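2-oxo-1,2-dihydroquinoline 8-monooxygenase, oxygenase component (Pseudomonas putida, PDB 1Z02) probably hydroxylates 2-oxoquinoline at its 8-position, as the oxygenase component that carries a Rieske [2Fe-2S] cluster and a mononuclear iron. Local coordinates at residues W38-H43 with G207-A212; V197-H202 with Y347-M352; T322-E327 with A418-S423; Y328-V333 with G360-D365. All coordinates share one frame; numbering follows the deposited sequence.

Contact 1. Residues W38-H43 with G207-A212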
# COMPACT_ATOMS: atom_id res chain seq x y z
N TRP A 38 -15.64 -11.38 -4.65
CA TRP A 38 -14.78 -11.64 -5.81
C TRP A 38 -15.57 -11.87 -7.10
O TRP A 38 -14.98 -12.04 -8.17
CB TRP A 38 -13.87 -12.84 -5.54
CG TRP A 38 -12.77 -12.51 -4.58
CD1 TRP A 38 -12.85 -12.48 -3.22
CD2 TRP A 38 -11.43 -12.14 -4.92
NE1 TRP A 38 -11.64 -12.11 -2.68
CE2 TRP A 38 -10.75 -11.90 -3.71
CE3 TRP A 38 -10.74 -11.99 -6.13
CZ2 TRP A 38 -9.41 -11.51 -3.67
CZ3 TRP A 38 -9.41 -11.61 -6.09
CH2 TRP A 38 -8.76 -11.37 -4.87
N GLY A 39 -16.89 -11.88 -6.98
CA GLY A 39 -17.75 -12.07 -8.14
C GLY A 39 -18.38 -13.45 -8.29
O GLY A 39 -18.01 -14.40 -7.60
N PHE A 40 -19.34 -13.54 -9.21
CA PHE A 40 -20.02 -14.80 -9.49
C PHE A 40 -19.25 -15.47 -10.62
O PHE A 40 -19.08 -14.90 -11.69
CB PHE A 40 -21.47 -14.53 -9.92
CG PHE A 40 -22.36 -14.04 -8.80
CD1 PHE A 40 -23.10 -12.88 -8.93
CD2 PHE A 40 -22.45 -14.76 -7.60
CE1 PHE A 40 -23.92 -12.43 -7.90
CE2 PHE A 40 -23.28 -14.31 -6.56
CZ PHE A 40 -24.01 -13.15 -6.71
N ILE A 41 -18.76 -16.68 -10.36
CA ILE A 41 -17.98 -17.39 -11.36
C ILE A 41 -18.89 -18.34 -12.14
O ILE A 41 -20.01 -18.62 -11.71
CB ILE A 41 -16.81 -18.15 -10.68
CG1 ILE A 41 -15.75 -18.49 -11.73
CG2 ILE A 41 -17.33 -19.39 -9.97
CD1 ILE A 41 -14.44 -18.97 -11.12
N ASN A 42 -18.40 -18.82 -13.28
CA ASN A 42 -19.15 -19.70 -14.16
C ASN A 42 -20.23 -18.88 -14.85
O ASN A 42 -21.40 -19.28 -14.90
CB ASN A 42 -19.78 -20.85 -13.37
CG ASN A 42 -18.75 -21.76 -12.74
OD1 ASN A 42 -18.99 -22.38 -11.71
ND2 ASN A 42 -17.59 -21.85 -13.36
N HIS A 43 -19.83 -17.72 -15.37
CA HIS A 43 -20.71 -16.80 -16.08
C HIS A 43 -19.96 -16.16 -17.25
O HIS A 43 -18.73 -16.18 -17.28
CB HIS A 43 -21.22 -15.69 -15.15
CG HIS A 43 -22.40 -16.07 -14.32
ND1 HIS A 43 -22.30 -16.59 -13.05
CD2 HIS A 43 -23.73 -15.99 -14.58
CE1 HIS A 43 -23.50 -16.81 -12.56
NE2 HIS A 43 -24.39 -16.46 -13.47
N GLY A 207 -13.03 0.03 -6.52
CA GLY A 207 -14.00 -0.38 -5.52
C GLY A 207 -14.62 -1.69 -5.97
O GLY A 207 -14.43 -2.11 -7.11
N ASN A 208 -15.38 -2.31 -5.08
CA ASN A 208 -16.03 -3.59 -5.36
C ASN A 208 -17.11 -3.48 -6.44
O ASN A 208 -17.81 -2.47 -6.52
CB ASN A 208 -16.65 -4.13 -4.07
CG ASN A 208 -17.28 -5.49 -4.28
OD1 ASN A 208 -16.58 -6.50 -4.38
ND2 ASN A 208 -18.61 -5.52 -4.34
N TRP A 209 -17.25 -4.54 -7.24
CA TRP A 209 -18.21 -4.57 -8.34
C TRP A 209 -19.70 -4.43 -7.98
O TRP A 209 -20.44 -3.79 -8.73
CB TRP A 209 -18.03 -5.85 -9.17
CG TRP A 209 -18.55 -7.10 -8.50
CD1 TRP A 209 -17.91 -7.86 -7.57
CD2 TRP A 209 -19.84 -7.70 -8.71
NE1 TRP A 209 -18.72 -8.91 -7.18
CE2 TRP A 209 -19.91 -8.83 -7.86
CE3 TRP A 209 -20.94 -7.40 -9.52
CZ2 TRP A 209 -21.04 -9.67 -7.81
CZ3 TRP A 209 -22.06 -8.22 -9.47
CH2 TRP A 209 -22.10 -9.34 -8.61
N ARG A 210 -20.12 -5.02 -6.87
CA ARG A 210 -21.52 -4.96 -6.46
C ARG A 210 -22.00 -3.53 -6.24
O ARG A 210 -23.10 -3.16 -6.64
CB ARG A 210 -21.73 -5.77 -5.18
CG ARG A 210 -21.41 -7.25 -5.31
CD ARG A 210 -21.32 -7.94 -3.95
NE ARG A 210 -20.18 -7.49 -3.16
CZ ARG A 210 -19.85 -7.96 -1.97
NH1 ARG A 210 -18.79 -7.48 -1.33
NH2 ARG A 210 -20.58 -8.93 -1.41
N ILE A 211 -21.15 -2.72 -5.61
CA ILE A 211 -21.50 -1.33 -5.33
C ILE A 211 -21.66 -0.55 -6.62
O ILE A 211 -22.49 0.34 -6.72
CB ILE A 211 -20.41 -0.67 -4.46
CG1 ILE A 211 -20.29 -1.41 -3.13
CG2 ILE A 211 -20.74 0.79 -4.22
CD1 ILE A 211 -21.62 -1.59 -2.35
N ALA A 212 -20.84 -0.87 -7.62
CA ALA A 212 -20.90 -0.21 -8.91
C ALA A 212 -22.15 -0.66 -9.67
O ALA A 212 -22.86 0.15 -10.25
CB ALA A 212 -19.65 -0.54 -9.72
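Gly39 and Trp209 bring the two backbones to 7.5 Å between their CA atoms, and no hydrogen bond joins 38-43 to 207-212. The contact packs a loop against the start of helix 209-216. The helix belongs to the ring-hydroxylase family, of the Bet v 1-like clan. Asn208 holds the N-cap position of that helix. The indole of Trp209 lies between the two backbones. Its CG lies between its own backbone N and carbonyl carbon (chi1 75°), and the ring reaches out to the loop.

The pyrrole end of the indole meets main chain, with Trp209 NE1 3.4 Å from Gly39 CA. Gly39 N is close to NE1 as well, but both are donors and do not bond to each other. The indole N-H goes instead to Ala36 O, just ahead of the loop segment. Gly39 has backbone angles at which a CB would press on the carbonyl O of Trp38, reason enough for a glycine at this point of the loop.

The benzo end meets Phe40. Phe40 CE1 comes to the rim of the indole, in its plane, 3.7 Å from Trp209 CH2. The two rings meet obliquely, with planes at 73°. Replacing Trp209 with an alanine would probably open a gap beside Gly39 and Phe40 and leave Ala36 O without its indole donor. His326 of strand 325-335 packs on Trp209 CB. Arg210 CG lies over one indole face, 3.3 Å above the Trp209 ring plane and toward its rim.

Contact 2. Residues V197-H202 with Y347-M352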
# COMPACT_ATOMS: atom_id res chain seq x y z
N VAL A 197 -24.23 -2.73 -34.31
CA VAL A 197 -22.90 -2.13 -34.18
C VAL A 197 -22.67 -1.67 -32.75
O VAL A 197 -23.57 -1.14 -32.11
CB VAL A 197 -22.74 -0.92 -35.14
CG1 VAL A 197 -21.34 -0.32 -34.98
CG2 VAL A 197 -22.97 -1.36 -36.57
N VAL A 198 -21.46 -1.89 -32.25
CA VAL A 198 -21.11 -1.51 -30.88
C VAL A 198 -20.03 -0.44 -30.80
O VAL A 198 -18.99 -0.54 -31.44
CB VAL A 198 -20.61 -2.74 -30.07
CG1 VAL A 198 -20.17 -2.30 -28.69
CG2 VAL A 198 -21.70 -3.78 -29.95
N HIS A 199 -20.29 0.61 -30.02
CA HIS A 199 -19.32 1.68 -29.79
C HIS A 199 -19.31 1.88 -28.29
O HIS A 199 -20.37 1.88 -27.66
CB HIS A 199 -19.75 2.99 -30.47
CG HIS A 199 -19.61 2.98 -31.96
ND1 HIS A 199 -18.44 2.65 -32.60
CD2 HIS A 199 -20.51 3.27 -32.94
CE1 HIS A 199 -18.62 2.73 -33.91
NE2 HIS A 199 -19.86 3.10 -34.14
N GLY A 200 -18.13 2.03 -27.71
CA GLY A 200 -18.09 2.21 -26.28
C GLY A 200 -16.71 2.16 -25.67
O GLY A 200 -15.69 2.35 -26.35
N MET A 201 -16.67 1.88 -24.37
CA MET A 201 -15.40 1.83 -23.66
C MET A 201 -15.54 1.07 -22.36
O MET A 201 -16.65 0.78 -21.91
CB MET A 201 -14.98 3.25 -23.32
CG MET A 201 -15.99 3.92 -22.38
SD MET A 201 -15.72 5.68 -22.18
CE MET A 201 -17.05 6.11 -21.20
N HIS A 202 -14.39 0.73 -21.77
CA HIS A 202 -14.38 0.08 -20.47
C HIS A 202 -13.22 0.68 -19.67
O HIS A 202 -12.12 0.89 -20.20
CB HIS A 202 -14.30 -1.45 -20.60
CG HIS A 202 -13.06 -1.97 -21.25
ND1 HIS A 202 -11.85 -2.07 -20.59
CD2 HIS A 202 -12.85 -2.49 -22.49
CE1 HIS A 202 -10.96 -2.64 -21.39
NE2 HIS A 202 -11.55 -2.90 -22.54
N TYR A 347 -20.24 8.67 -36.29
CA TYR A 347 -20.12 10.13 -36.20
C TYR A 347 -20.89 10.71 -35.01
O TYR A 347 -20.37 11.54 -34.27
CB TYR A 347 -20.61 10.77 -37.50
CG TYR A 347 -20.36 12.25 -37.58
CD1 TYR A 347 -19.07 12.76 -37.78
CD2 TYR A 347 -21.41 13.16 -37.44
CE1 TYR A 347 -18.84 14.13 -37.84
CE2 TYR A 347 -21.18 14.53 -37.50
CZ TYR A 347 -19.90 15.00 -37.69
OH TYR A 347 -19.68 16.36 -37.73
N ARG A 348 -22.13 10.28 -34.83
CA ARG A 348 -22.94 10.78 -33.73
C ARG A 348 -22.42 10.27 -32.39
O ARG A 348 -22.63 10.90 -31.35
CB ARG A 348 -24.40 10.38 -33.90
CG ARG A 348 -25.31 11.15 -32.96
CD ARG A 348 -26.77 10.98 -33.31
NE ARG A 348 -27.60 11.84 -32.47
CZ ARG A 348 -27.64 13.16 -32.55
NH1 ARG A 348 -28.42 13.86 -31.73
NH2 ARG A 348 -26.92 13.80 -33.46
N TYR A 349 -21.74 9.13 -32.41
CA TYR A 349 -21.17 8.56 -31.19
C TYR A 349 -19.98 9.44 -30.79
O TYR A 349 -19.89 9.90 -29.65
CB TYR A 349 -20.68 7.12 -31.44
CG TYR A 349 -19.87 6.57 -30.28
CD1 TYR A 349 -20.48 6.21 -29.08
CD2 TYR A 349 -18.47 6.51 -30.34
CE1 TYR A 349 -19.73 5.81 -27.97
CE2 TYR A 349 -17.71 6.12 -29.24
CZ TYR A 349 -18.35 5.77 -28.06
OH TYR A 349 -17.61 5.40 -26.97
N ASP A 350 -19.09 9.68 -31.74
CA ASP A 350 -17.89 10.47 -31.52
C ASP A 350 -18.12 11.90 -31.05
O ASP A 350 -17.38 12.41 -30.21
CB ASP A 350 -17.05 10.52 -32.79
CG ASP A 350 -16.45 9.18 -33.16
OD1 ASP A 350 -15.98 9.05 -34.31
OD2 ASP A 350 -16.43 8.28 -32.30
N HIS A 351 -19.14 12.55 -31.60
CA HIS A 351 -19.39 13.95 -31.26
C HIS A 351 -20.66 14.22 -30.48
O HIS A 351 -21.02 15.38 -30.27
CB HIS A 351 -19.39 14.77 -32.55
CG HIS A 351 -18.21 14.51 -33.43
ND1 HIS A 351 -16.94 14.95 -33.11
CD2 HIS A 351 -18.09 13.81 -34.58
CE1 HIS A 351 -16.09 14.52 -34.03
NE2 HIS A 351 -16.76 13.83 -34.93
N MET A 352 -21.34 13.17 -30.03
CA MET A 352 -22.56 13.37 -29.27
C MET A 352 -22.67 12.42 -28.08
O MET A 352 -22.50 12.83 -26.92
CB MET A 352 -23.77 13.20 -30.19
CG MET A 352 -24.96 14.06 -29.80
SD MET A 352 -25.46 13.80 -28.09
CE MET A 352 -27.09 13.20 -28.32
O HOH W 1 -14.82 5.28 -27.13
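His199 and Tyr349 carry this contact, and the phenol reaches across from the helix to the strand. Tyr349 has CG anti to its backbone N (chi1 170°), which sends the ring off the helix toward 197-202. His199 CB sits over the centre of one face of that ring. His199 CB is 3.5 Å from the Tyr349 ring centroid and only 9° off the normal, a CH-pi contact. The imidazole continues past the phenol instead of covering it. The two ring planes are near parallel, at 21°, but slid apart, so they barely overlap. Phe345 meets the imidazole too.

The contact lays the long helix 339-359 against the antiparallel sheet, as in the helix-grip architecture of Bet v 1-like domains. Strand 196-206 is an outermost strand of the sheet within this chain. The axes of segments 197-202 and 347-352 approach to 9.6 Å. Leu332 and Leu358 also pack on Tyr349.

The hydroxyl end lies against glycine. Tyr349 OH is 3.3 Å from Gly200 CA. Gly200 N is also near, but at a poor angle for a bond. A water lies in the plane of the phenol at its edge, 2.8 Å from Tyr349 OH. The same water donates to Gly200 O at 3.2 Å.

Contact 3. Residues T322-E327 with A418-S423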
# COMPACT_ATOMS: atom_id res chain seq x y z
N THR A 322 -10.74 -8.05 -8.97
CA THR A 322 -10.32 -8.60 -7.68
C THR A 322 -11.55 -8.29 -6.83
O THR A 322 -12.63 -8.01 -7.37
CB THR A 322 -9.07 -7.90 -7.08
OG1 THR A 322 -9.34 -6.51 -6.87
CG2 THR A 322 -7.87 -8.07 -7.99
N ASP A 323 -11.43 -8.36 -5.52
CA ASP A 323 -12.58 -8.07 -4.68
C ASP A 323 -12.73 -6.57 -4.42
O ASP A 323 -13.69 -6.16 -3.77
CB ASP A 323 -12.49 -8.84 -3.37
CG ASP A 323 -11.28 -8.45 -2.55
OD1 ASP A 323 -10.26 -8.03 -3.12
OD2 ASP A 323 -11.35 -8.59 -1.32
N ASP A 324 -11.80 -5.75 -4.89
CA ASP A 324 -11.94 -4.32 -4.68
C ASP A 324 -11.68 -3.48 -5.93
O ASP A 324 -11.45 -2.28 -5.83
CB ASP A 324 -11.09 -3.83 -3.50
CG ASP A 324 -9.62 -3.77 -3.81
OD1 ASP A 324 -8.87 -3.29 -2.93
OD2 ASP A 324 -9.20 -4.18 -4.91
N THR A 325 -11.71 -4.12 -7.10
CA THR A 325 -11.56 -3.43 -8.39
C THR A 325 -12.44 -4.16 -9.38
O THR A 325 -12.69 -5.36 -9.24
CB THR A 325 -10.10 -3.42 -8.93
OG1 THR A 325 -9.61 -4.75 -9.09
CG2 THR A 325 -9.18 -2.65 -7.99
N HIS A 326 -12.94 -3.42 -10.37
CA HIS A 326 -13.81 -3.98 -11.40
C HIS A 326 -13.58 -3.21 -12.69
O HIS A 326 -13.02 -2.11 -12.68
CB HIS A 326 -15.28 -3.86 -11.01
CG HIS A 326 -15.76 -2.45 -10.84
ND1 HIS A 326 -15.44 -1.69 -9.74
CD2 HIS A 326 -16.49 -1.65 -11.65
CE1 HIS A 326 -15.96 -0.48 -9.87
NE2 HIS A 326 -16.61 -0.43 -11.03
N GLU A 327 -14.02 -3.79 -13.81
CA GLU A 327 -13.87 -3.14 -15.10
C GLU A 327 -15.27 -2.70 -15.54
O GLU A 327 -16.14 -3.52 -15.81
CB GLU A 327 -13.27 -4.11 -16.12
CG GLU A 327 -12.78 -3.47 -17.42
CD GLU A 327 -11.60 -2.53 -17.21
OE1 GLU A 327 -11.13 -2.39 -16.07
OE2 GLU A 327 -11.15 -1.92 -18.19
N ALA A 418 -3.94 -11.52 -5.11
CA ALA A 418 -4.09 -12.46 -4.00
C ALA A 418 -3.61 -11.77 -2.73
O ALA A 418 -4.15 -11.99 -1.64
CB ALA A 418 -3.27 -13.70 -4.26
N VAL A 419 -2.58 -10.94 -2.87
CA VAL A 419 -2.01 -10.17 -1.77
C VAL A 419 -2.04 -8.72 -2.25
O VAL A 419 -1.55 -8.42 -3.33
CB VAL A 419 -0.56 -10.59 -1.48
CG1 VAL A 419 0.00 -9.75 -0.37
CG2 VAL A 419 -0.52 -12.06 -1.10
N LYS A 420 -2.61 -7.83 -1.45
CA LYS A 420 -2.73 -6.43 -1.87
C LYS A 420 -1.57 -5.49 -1.59
O LYS A 420 -1.48 -4.43 -2.21
CB LYS A 420 -3.99 -5.82 -1.26
CG LYS A 420 -5.27 -6.60 -1.52
CD LYS A 420 -6.50 -5.81 -1.08
CE LYS A 420 -7.74 -6.69 -1.04
NZ LYS A 420 -7.93 -7.47 -2.28
N ASP A 421 -0.68 -5.84 -0.65
CA ASP A 421 0.42 -4.94 -0.33
C ASP A 421 1.83 -5.45 -0.62
O ASP A 421 2.73 -5.29 0.21
CB ASP A 421 0.34 -4.53 1.14
CG ASP A 421 0.28 -5.72 2.07
OD1 ASP A 421 0.21 -5.52 3.30
OD2 ASP A 421 0.30 -6.87 1.58
N THR A 422 2.04 -6.06 -1.79
CA THR A 422 3.35 -6.57 -2.17
C THR A 422 4.31 -5.45 -2.58
O THR A 422 3.87 -4.36 -2.93
CB THR A 422 3.25 -7.55 -3.36
OG1 THR A 422 2.87 -6.83 -4.55
CG2 THR A 422 2.22 -8.62 -3.08
N SER A 423 5.61 -5.73 -2.55
CA SER A 423 6.60 -4.73 -2.93
C SER A 423 6.47 -4.39 -4.41
O SER A 423 6.91 -3.33 -4.85
CB SER A 423 8.01 -5.23 -2.63
OG SER A 423 8.32 -6.38 -3.38
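Lys420 meets Asp323 and Asp324 in the turn that joins strands 313-320 and 325-335 into a beta-hairpin. The turn contains an ST turn at Thr322. Lys420 lies in the loop before helix 423-430, and its CB points at the hairpin. The chain runs extended from CB through CG to CE. Lys420 CD is the first atom to touch the turn, 3.9 Å from Asp324 OD1. Lys420 CE comes next and lies 3.5 Å from Asp323 OD1. The chain then bends at its last torsion (chi4 -50°), which turns NZ to Asp323. There Lys420 NZ forms a salt bridge and donates to Asp323 OD1 at 2.5 Å, on the syn lone pair, the side of the other oxygen. Asp324 OD1 is 4.3 Å from Lys420 NZ, beyond a salt bridge. Its charge probably still helps to stabilise the ammonium group.

The other carboxylate oxygen, Asp323 OD2, is hydrogen-bonded to Tyr377 OH. The site lies at a subunit boundary of the trimer. Asp421 of the second subunit touches Lys420, and Ser423 OG of the second subunit bonds to Asp324 O.

The turn is held from within by Thr322. Thr322 OG1 shares a hydrogen bond with Thr325 OG1 at 2.8 Å, and either hydroxyl could be the donor. Thr322 OG1 also accepts from Asp324 N at 3.2 Å, with an N-H...O angle of 165°.

Contact 4. Residues Y328-V333 with G360-D365. With FE (Fe (III) ion), chain G.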
# COMPACT_ATOMS: atom_id res chain seq x y z
N TYR A 328 -15.49 -1.39 -15.58
CA TYR A 328 -16.79 -0.83 -15.94
C TYR A 328 -16.95 -0.62 -17.45
O TYR A 328 -16.27 0.22 -18.06
CB TYR A 328 -16.97 0.49 -15.17
CG TYR A 328 -18.15 1.34 -15.58
CD1 TYR A 328 -19.44 0.80 -15.67
CD2 TYR A 328 -17.99 2.71 -15.79
CE1 TYR A 328 -20.54 1.62 -15.96
CE2 TYR A 328 -19.08 3.53 -16.07
CZ TYR A 328 -20.35 2.98 -16.15
OH TYR A 328 -21.42 3.82 -16.39
N TRP A 329 -17.85 -1.39 -18.05
CA TRP A 329 -18.12 -1.31 -19.48
C TRP A 329 -19.35 -0.45 -19.77
O TRP A 329 -20.35 -0.53 -19.06
CB TRP A 329 -18.35 -2.70 -20.07
CG TRP A 329 -17.13 -3.57 -20.11
CD1 TRP A 329 -16.42 -4.06 -19.05
CD2 TRP A 329 -16.50 -4.08 -21.29
NE1 TRP A 329 -15.38 -4.84 -19.50
CE2 TRP A 329 -15.41 -4.88 -20.87
CE3 TRP A 329 -16.75 -3.95 -22.67
CZ2 TRP A 329 -14.57 -5.54 -21.78
CZ3 TRP A 329 -15.91 -4.61 -23.57
CH2 TRP A 329 -14.84 -5.39 -23.11
N GLU A 330 -19.25 0.36 -20.82
CA GLU A 330 -20.35 1.22 -21.27
C GLU A 330 -20.39 1.12 -22.79
O GLU A 330 -19.47 1.59 -23.45
CB GLU A 330 -20.11 2.68 -20.94
CG GLU A 330 -20.05 3.04 -19.49
CD GLU A 330 -19.75 4.51 -19.32
OE1 GLU A 330 -20.61 5.34 -19.67
OE2 GLU A 330 -18.63 4.82 -18.87
N ILE A 331 -21.43 0.51 -23.35
CA ILE A 331 -21.53 0.46 -24.80
C ILE A 331 -22.90 0.89 -25.28
O ILE A 331 -23.90 0.75 -24.58
CB ILE A 331 -21.22 -0.97 -25.37
CG1 ILE A 331 -22.33 -1.95 -24.97
CG2 ILE A 331 -19.85 -1.44 -24.91
CD1 ILE A 331 -22.27 -3.28 -25.67
N LEU A 332 -22.92 1.42 -26.50
CA LEU A 332 -24.15 1.85 -27.15
C LEU A 332 -24.26 0.99 -28.39
O LEU A 332 -23.29 0.83 -29.14
CB LEU A 332 -24.07 3.33 -27.54
CG LEU A 332 -24.04 4.31 -26.37
CD1 LEU A 332 -23.88 5.72 -26.88
CD2 LEU A 332 -25.31 4.15 -25.55
N VAL A 333 -25.44 0.41 -28.59
CA VAL A 333 -25.67 -0.46 -29.72
C VAL A 333 -26.79 0.07 -30.61
O VAL A 333 -27.78 0.60 -30.11
CB VAL A 333 -26.05 -1.89 -29.24
CG1 VAL A 333 -26.19 -2.82 -30.43
CG2 VAL A 333 -24.99 -2.42 -28.27
N GLY A 360 -20.16 12.62 -20.22
CA GLY A 360 -20.88 13.72 -19.59
C GLY A 360 -21.93 13.35 -18.57
O GLY A 360 -22.11 14.05 -17.57
N PHE A 361 -22.63 12.25 -18.81
CA PHE A 361 -23.68 11.79 -17.90
C PHE A 361 -23.15 10.79 -16.87
O PHE A 361 -23.24 11.02 -15.66
CB PHE A 361 -24.81 11.13 -18.72
CG PHE A 361 -26.03 10.80 -17.91
CD1 PHE A 361 -26.94 11.80 -17.55
CD2 PHE A 361 -26.27 9.49 -17.50
CE1 PHE A 361 -28.07 11.49 -16.80
CE2 PHE A 361 -27.39 9.18 -16.74
CZ PHE A 361 -28.29 10.17 -16.39
N ASN A 362 -22.58 9.69 -17.36
CA ASN A 362 -22.08 8.62 -16.49
C ASN A 362 -20.80 8.84 -15.67
O ASN A 362 -20.55 8.10 -14.73
CB ASN A 362 -21.96 7.32 -17.29
CG ASN A 362 -23.32 6.80 -17.71
OD1 ASN A 362 -23.63 6.68 -18.90
ND2 ASN A 362 -24.14 6.48 -16.73
N ASP A 363 -19.98 9.84 -16.02
CA ASP A 363 -18.77 10.07 -15.22
C ASP A 363 -19.16 10.43 -13.79
O ASP A 363 -18.43 10.13 -12.85
CB ASP A 363 -17.93 11.21 -15.82
CG ASP A 363 -17.11 10.77 -17.01
OD1 ASP A 363 -16.46 11.64 -17.63
OD2 ASP A 363 -17.11 9.55 -17.33
N SER A 364 -20.32 11.06 -13.62
CA SER A 364 -20.79 11.45 -12.29
C SER A 364 -21.05 10.23 -11.41
O SER A 364 -20.89 10.30 -10.19
CB SER A 364 -22.07 12.27 -12.41
OG SER A 364 -21.84 13.48 -13.11
N ASP A 365 -21.44 9.13 -12.03
CA ASP A 365 -21.72 7.90 -11.30
C ASP A 365 -20.47 7.29 -10.70
O ASP A 365 -20.55 6.54 -9.73
CB ASP A 365 -22.40 6.89 -12.22
CG ASP A 365 -23.83 7.24 -12.49
OD1 ASP A 365 -24.28 7.14 -13.66
OD2 ASP A 365 -24.50 7.63 -11.50
FE FE G . -26.45 7.55 -12.55
O HOH W 2 -27.90 6.47 -14.00
O HOH W 3 -25.99 5.39 -12.96
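Tyr328 comes first along the strand and meets Asn362 with its hydroxyl. Tyr328 OH is 3.7 Å from Asn362 CB, and the ring and amide planes stand 78° apart. The hydroxyl itself is hydrogen-bonded to Glu316. Two residues on, Glu330 slides past Asn362 with its carboxylate. Glu330 OE1 is 3.4 Å from Asn362 CB. It is also close to Asn362 OD1, but both are acceptors and form no bond. Glu330 OE2 is in a salt bridge with Arg203, and Gln314 NE2 is hydrogen-bonded to Asn362 OD1.

Asn362 turns its N-H to the iron site. Asn362 ND2 donates to Asp365 OD1 at 3.1 Å, with the acceptor near the amide plane. Asp365 binds the iron through both oxygens, OD1 at 2.5 Å and OD2 at 2.2 Å. His221 and His225 complete the triad of two histidines and one carboxylate, and two waters are also bound. An alanine in place of Asn362 would probably cost Asp365 OD1 its amide donor, so the carboxylate would be less firmly set, and leave Gln314 NE2 without its acceptor. Asn362 is a second-shell residue, and its bond to OD1 probably helps to orient the iron ligand Asp365.

How the contacts relate
Contacts 1, 3 and 4 are buried, while contact 2 is partly buried, with several residues of its helix exposed. Strand 325-335 serves both contact 3, at its start, and contact 4, further along. Contact 2 uses the neighbouring strand 196-206, and backbone bonds such as His199 O to Leu332 N join it to contact 4. Contacts 1 and 3 touch through Gly207 O and His326 ND1, and both reach the second subunit. The chemistry changes with place. Contacts 1 and 2 rest on aromatic packing against glycine-bearing backbone. Contact 3 is a salt bridge near a subunit boundary. Contact 4 packs polar side chains that bond to other partners, next to the iron.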